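Local coordinates for aminotransferase, class III (Deinococcus radiodurans, PDB 3I4J) that is a class-III aminotransferase, transferring amino groups between substrates, probably with pyridoxal phosphate as cofactor, at the interface of chains A and B. Sequence-based numbering; all coordinates share one arbitrary frame. Chains: chain A/B, Aminotransferase, class III.

Contact 1 and contact 2 are twins related by the two-fold axis of the A–B dimer, their C-alpha centres about 36 Å apart. In each, residues 3-5 at the first modelled end of one chain reach over to the other subunit and run along strand 91-95 and helix 72-84. Both use A:Phe92, A:Leu74 and A:Ala78 or their counterparts B:Phe92, B:Leu74 and B:Ala78; contact 1 includes A:Ser70, A:Glu75 and a bridging water, contact 2 B:Arg91 and B:Gly79. The exchange of N-terminal segments ties each subunit to its mate twice, in keeping with the dimers usual for class-III aminotransferases, although the deposited pair alone does not prove the state in solution.

Contact 1: the interface of chains A and B. Residues chain A 70, 74-75, 78, 92; chain B 3-5.
A:Glu75 and B:Asn3 share a water that bridges the subunits of this class-III aminotransferase dimer: it lies 2.8 Å from the backbone N of B:Asn3, 2.8 Å from A:Glu75 O and 3.0 Å from the carboxylate oxygen OE1 of A:Glu75. The bend at chi2 (-70°) folds the acid back so that OE1 and the backbone O of the same residue both reach this water. The other carboxylate oxygen, OE2, is held within its own subunit, where A:Ser70 OG donates to it at 2.7 Å, on the anti side and somewhat out of the carboxylate plane.

Beyond the water, the segment forms a parallel beta bridge, in which B:Val4 pairs with A:Phe92 at strand 91-95. The backbone N of A:Phe92 donates to B:Asn3 O at 2.7 Å, and the return bond runs from B:Phe5 N to A:Phe92 O at 2.8 Å.

B:Val4 turns its side chain towards helix 72-84. With CG1 anti to the backbone N (chi1 173°), CG2 lies beside that N and meets the carboxylate of A:Glu75, 3.5 Å from CD. This branch also touches A:Leu74 CG, the two side chains crossing at about a right angle, while CG1 faces A:Leu74 CD2. A:Ala78 CB packs against B:Asn3, 3.5 Å from its carbonyl O, and also meets B:Asn3 CB.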
loop_
_atom_site.group_PDB
_atom_site.type_symbol
_atom_site.label_atom_id
_atom_site.label_comp_id
_atom_site.label_asym_id
_atom_site.label_seq_id
_atom_site.Cartn_x
_atom_site.Cartn_y
_atom_site.Cartn_z
ATOM N N SER A 70 8.813 -4.919 16.352
ATOM C CA SER A 70 7.698 -5.794 16.009
ATOM C C SER A 70 6.691 -5.195 16.992
ATOM O O SER A 70 7.005 -4.201 17.646
ATOM C CB SER A 70 7.983 -7.251 16.383
ATOM O OG SER A 70 6.871 -8.082 16.069
ATOM N N LEU A 74 0.940 -7.593 16.456
ATOM C CA LEU A 74 1.347 -8.351 15.276
ATOM C C LEU A 74 1.740 -9.775 15.691
ATOM O O LEU A 74 1.412 -10.738 14.995
ATOM C CB LEU A 74 2.523 -7.675 14.563
ATOM C CG LEU A 74 3.117 -8.439 13.368
ATOM C CD1 LEU A 74 2.060 -8.640 12.277
ATOM C CD2 LEU A 74 4.309 -7.649 12.822
ATOM N N GLU A 75 2.433 -9.905 16.822
ATOM C CA GLU A 75 2.833 -11.225 17.309
ATOM C C GLU A 75 1.567 -12.054 17.565
ATOM O O GLU A 75 1.504 -13.232 17.224
ATOM C CB GLU A 75 3.628 -11.107 18.615
ATOM C CG GLU A 75 4.970 -10.379 18.511
ATOM C CD GLU A 75 6.018 -11.155 17.740
ATOM O OE1 GLU A 75 5.963 -12.408 17.744
ATOM O OE2 GLU A 75 6.913 -10.513 17.145
ATOM N N ALA A 78 -0.315 -12.760 14.060
ATOM C CA ALA A 78 0.400 -13.730 13.240
ATOM C C ALA A 78 0.050 -15.162 13.631
ATOM O O ALA A 78 -0.225 -16.005 12.769
ATOM C CB ALA A 78 1.890 -13.512 13.357
ATOM N N PHE A 92 4.199 -15.156 9.144
ATOM C CA PHE A 92 3.413 -14.093 8.529
ATOM C C PHE A 92 4.202 -12.825 8.225
ATOM O O PHE A 92 4.807 -12.221 9.116
ATOM C CB PHE A 92 2.226 -13.751 9.440
ATOM C CG PHE A 92 1.304 -12.698 8.879
ATOM C CD1 PHE A 92 0.706 -12.871 7.634
ATOM C CD2 PHE A 92 1.034 -11.538 9.601
ATOM C CE1 PHE A 92 -0.151 -11.899 7.108
ATOM C CE2 PHE A 92 0.177 -10.555 9.090
ATOM C CZ PHE A 92 -0.415 -10.736 7.838
ATOM N N ASN B 3 5.201 -16.372 15.264
ATOM C CA ASN B 3 4.785 -16.631 13.853
ATOM C C ASN B 3 5.032 -15.413 12.967
ATOM O O ASN B 3 4.509 -15.344 11.858
ATOM C CB ASN B 3 3.294 -16.999 13.772
ATOM C CG ASN B 3 3.008 -18.411 14.255
ATOM O OD1 ASN B 3 2.846 -18.653 15.451
ATOM N ND2 ASN B 3 2.957 -19.353 13.319
ATOM N N VAL B 4 5.820 -14.458 13.452
ATOM C CA VAL B 4 6.110 -13.262 12.661
ATOM C C VAL B 4 7.298 -13.470 11.723
ATOM O O VAL B 4 8.328 -14.018 12.119
ATOM C CB VAL B 4 6.389 -12.038 13.582
ATOM C CG1 VAL B 4 6.861 -10.831 12.743
ATOM C CG2 VAL B 4 5.131 -11.678 14.356
ATOM N N PHE B 5 7.143 -13.048 10.469
ATOM C CA PHE B 5 8.222 -13.150 9.497
ATOM C C PHE B 5 8.993 -11.843 9.664
ATOM O O PHE B 5 8.606 -10.808 9.116
ATOM C CB PHE B 5 7.640 -13.270 8.081
ATOM C CG PHE B 5 8.640 -13.691 7.033
ATOM C CD1 PHE B 5 8.327 -14.710 6.138
ATOM C CD2 PHE B 5 9.875 -13.053 6.918
ATOM C CE1 PHE B 5 9.223 -15.091 5.141
ATOM C CE2 PHE B 5 10.779 -13.423 5.922
ATOM C CZ PHE B 5 10.451 -14.445 5.030
HETATM O O HOH W 1 3.969 -14.461 16.876
#

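Contact 2: the interface of chains A and B. Residues chain A 3-5; chain B 74, 78-79, 91-92.
Backbone pairing joins A:Val4 to B:Phe92 in a parallel beta bridge, the N-terminal segment of one class-III aminotransferase subunit lying along strand 91-95 of the other. B:Phe92 N donates to A:Asn3 O at 2.8 Å, and A:Phe5 N donates to B:Phe92 O, also at 2.8 Å.

A side-chain bond adds to these. The guanidinium NH1 of B:Arg91 reaches A:Val4 O at 2.9 Å; the acceptor lies within 7° of the guanidinium plane, while the donor is tilted 27° from the carbonyl plane. The arginine chain bends at chi2 (-80°), which carries CD past the same oxygen, 3.4 Å away. Were B:Arg91 replaced by alanine, A:Val4 O would probably lose its guanidinium donor and the segment would be freer to shift at that point.

Van der Waals packing falls on both sides of the bridge. A:Phe5 presents its ring edge to the arginine backbone, B:Arg91 O lying in the ring plane, and CD1 stands 3.9 Å from B:Arg91 CB; the two side chains cross at about a right angle, with the ring on CB. Towards helix 72-84, A:Val4 sets CG2 against B:Ala78 CB at 3.8 Å and points CG1 at B:Leu74 CD2. The side-chain amide of A:Asn3, placed beside its own backbone N, rests on the helix where B:Gly79 bears no side chain, with CG 3.9 Å from B:Gly79 CA.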
loop_
_atom_site.group_PDB
_atom_site.type_symbol
_atom_site.label_atom_id
_atom_site.label_comp_id
_atom_site.label_asym_id
_atom_site.label_seq_id
_atom_site.Cartn_x
_atom_site.Cartn_y
_atom_site.Cartn_z
ATOM N N ASN A 3 -12.645 18.707 -4.715
ATOM C CA ASN A 3 -11.166 18.620 -4.931
ATOM C C ASN A 3 -10.681 17.186 -5.095
ATOM O O ASN A 3 -9.482 16.912 -4.989
ATOM C CB ASN A 3 -10.407 19.260 -3.767
ATOM C CG ASN A 3 -10.525 20.770 -3.752
ATOM O OD1 ASN A 3 -11.533 21.323 -3.318
ATOM N ND2 ASN A 3 -9.490 21.447 -4.234
ATOM N N VAL A 4 -11.606 16.270 -5.352
ATOM C CA VAL A 4 -11.232 14.868 -5.528
ATOM C C VAL A 4 -10.780 14.542 -6.954
ATOM O O VAL A 4 -11.429 14.925 -7.935
ATOM C CB VAL A 4 -12.405 13.928 -5.155
ATOM C CG1 VAL A 4 -12.004 12.471 -5.390
ATOM C CG2 VAL A 4 -12.808 14.156 -3.705
ATOM N N PHE A 5 -9.654 13.841 -7.067
ATOM C CA PHE A 5 -9.136 13.434 -8.370
ATOM C C PHE A 5 -9.860 12.134 -8.705
ATOM O O PHE A 5 -9.443 11.058 -8.273
ATOM C CB PHE A 5 -7.622 13.185 -8.293
ATOM C CG PHE A 5 -6.945 13.052 -9.637
ATOM C CD1 PHE A 5 -5.865 13.872 -9.962
ATOM C CD2 PHE A 5 -7.360 12.098 -10.566
ATOM C CE1 PHE A 5 -5.210 13.742 -11.188
ATOM C CE2 PHE A 5 -6.711 11.961 -11.795
ATOM C CZ PHE A 5 -5.630 12.789 -12.105
ATOM N N LEU B 74 -13.886 11.523 1.893
ATOM C CA LEU B 74 -12.838 11.799 0.916
ATOM C C LEU B 74 -13.089 13.183 0.322
ATOM O O LEU B 74 -12.160 13.976 0.159
ATOM C CB LEU B 74 -12.830 10.748 -0.200
ATOM C CG LEU B 74 -11.754 10.912 -1.285
ATOM C CD1 LEU B 74 -10.373 10.972 -0.641
ATOM C CD2 LEU B 74 -11.829 9.755 -2.278
ATOM N N ALA B 78 -10.245 15.936 0.822
ATOM C CA ALA B 78 -9.568 16.470 -0.357
ATOM C C ALA B 78 -9.543 17.995 -0.320
ATOM O O ALA B 78 -8.505 18.610 -0.554
ATOM C CB ALA B 78 -10.258 15.988 -1.633
ATOM N N GLY B 79 -10.689 18.597 -0.023
ATOM C CA GLY B 79 -10.764 20.049 0.047
ATOM C C GLY B 79 -9.948 20.615 1.196
ATOM O O GLY B 79 -9.215 21.597 1.027
ATOM N N ARG B 91 -6.372 18.821 -7.308
ATOM C CA ARG B 91 -7.129 17.577 -7.195
ATOM C C ARG B 91 -6.322 16.502 -6.481
ATOM O O ARG B 91 -5.187 16.225 -6.851
ATOM C CB ARG B 91 -7.516 17.086 -8.584
ATOM C CG ARG B 91 -8.486 18.007 -9.309
ATOM C CD ARG B 91 -9.917 17.794 -8.824
ATOM N NE ARG B 91 -10.861 18.637 -9.548
ATOM C CZ ARG B 91 -12.155 18.362 -9.692
ATOM N NH1 ARG B 91 -12.669 17.256 -9.164
ATOM N NH2 ARG B 91 -12.935 19.196 -10.360
ATOM N N PHE B 92 -6.943 15.889 -5.477
ATOM C CA PHE B 92 -6.314 14.868 -4.650
ATOM C C PHE B 92 -6.574 13.435 -5.108
ATOM O O PHE B 92 -7.717 12.979 -5.171
ATOM C CB PHE B 92 -6.785 15.038 -3.199
ATOM C CG PHE B 92 -6.183 14.047 -2.235
ATOM C CD1 PHE B 92 -4.798 13.927 -2.108
ATOM C CD2 PHE B 92 -7.001 13.239 -1.449
ATOM C CE1 PHE B 92 -4.242 13.017 -1.211
ATOM C CE2 PHE B 92 -6.451 12.329 -0.548
ATOM C CZ PHE B 92 -5.069 12.217 -0.431
#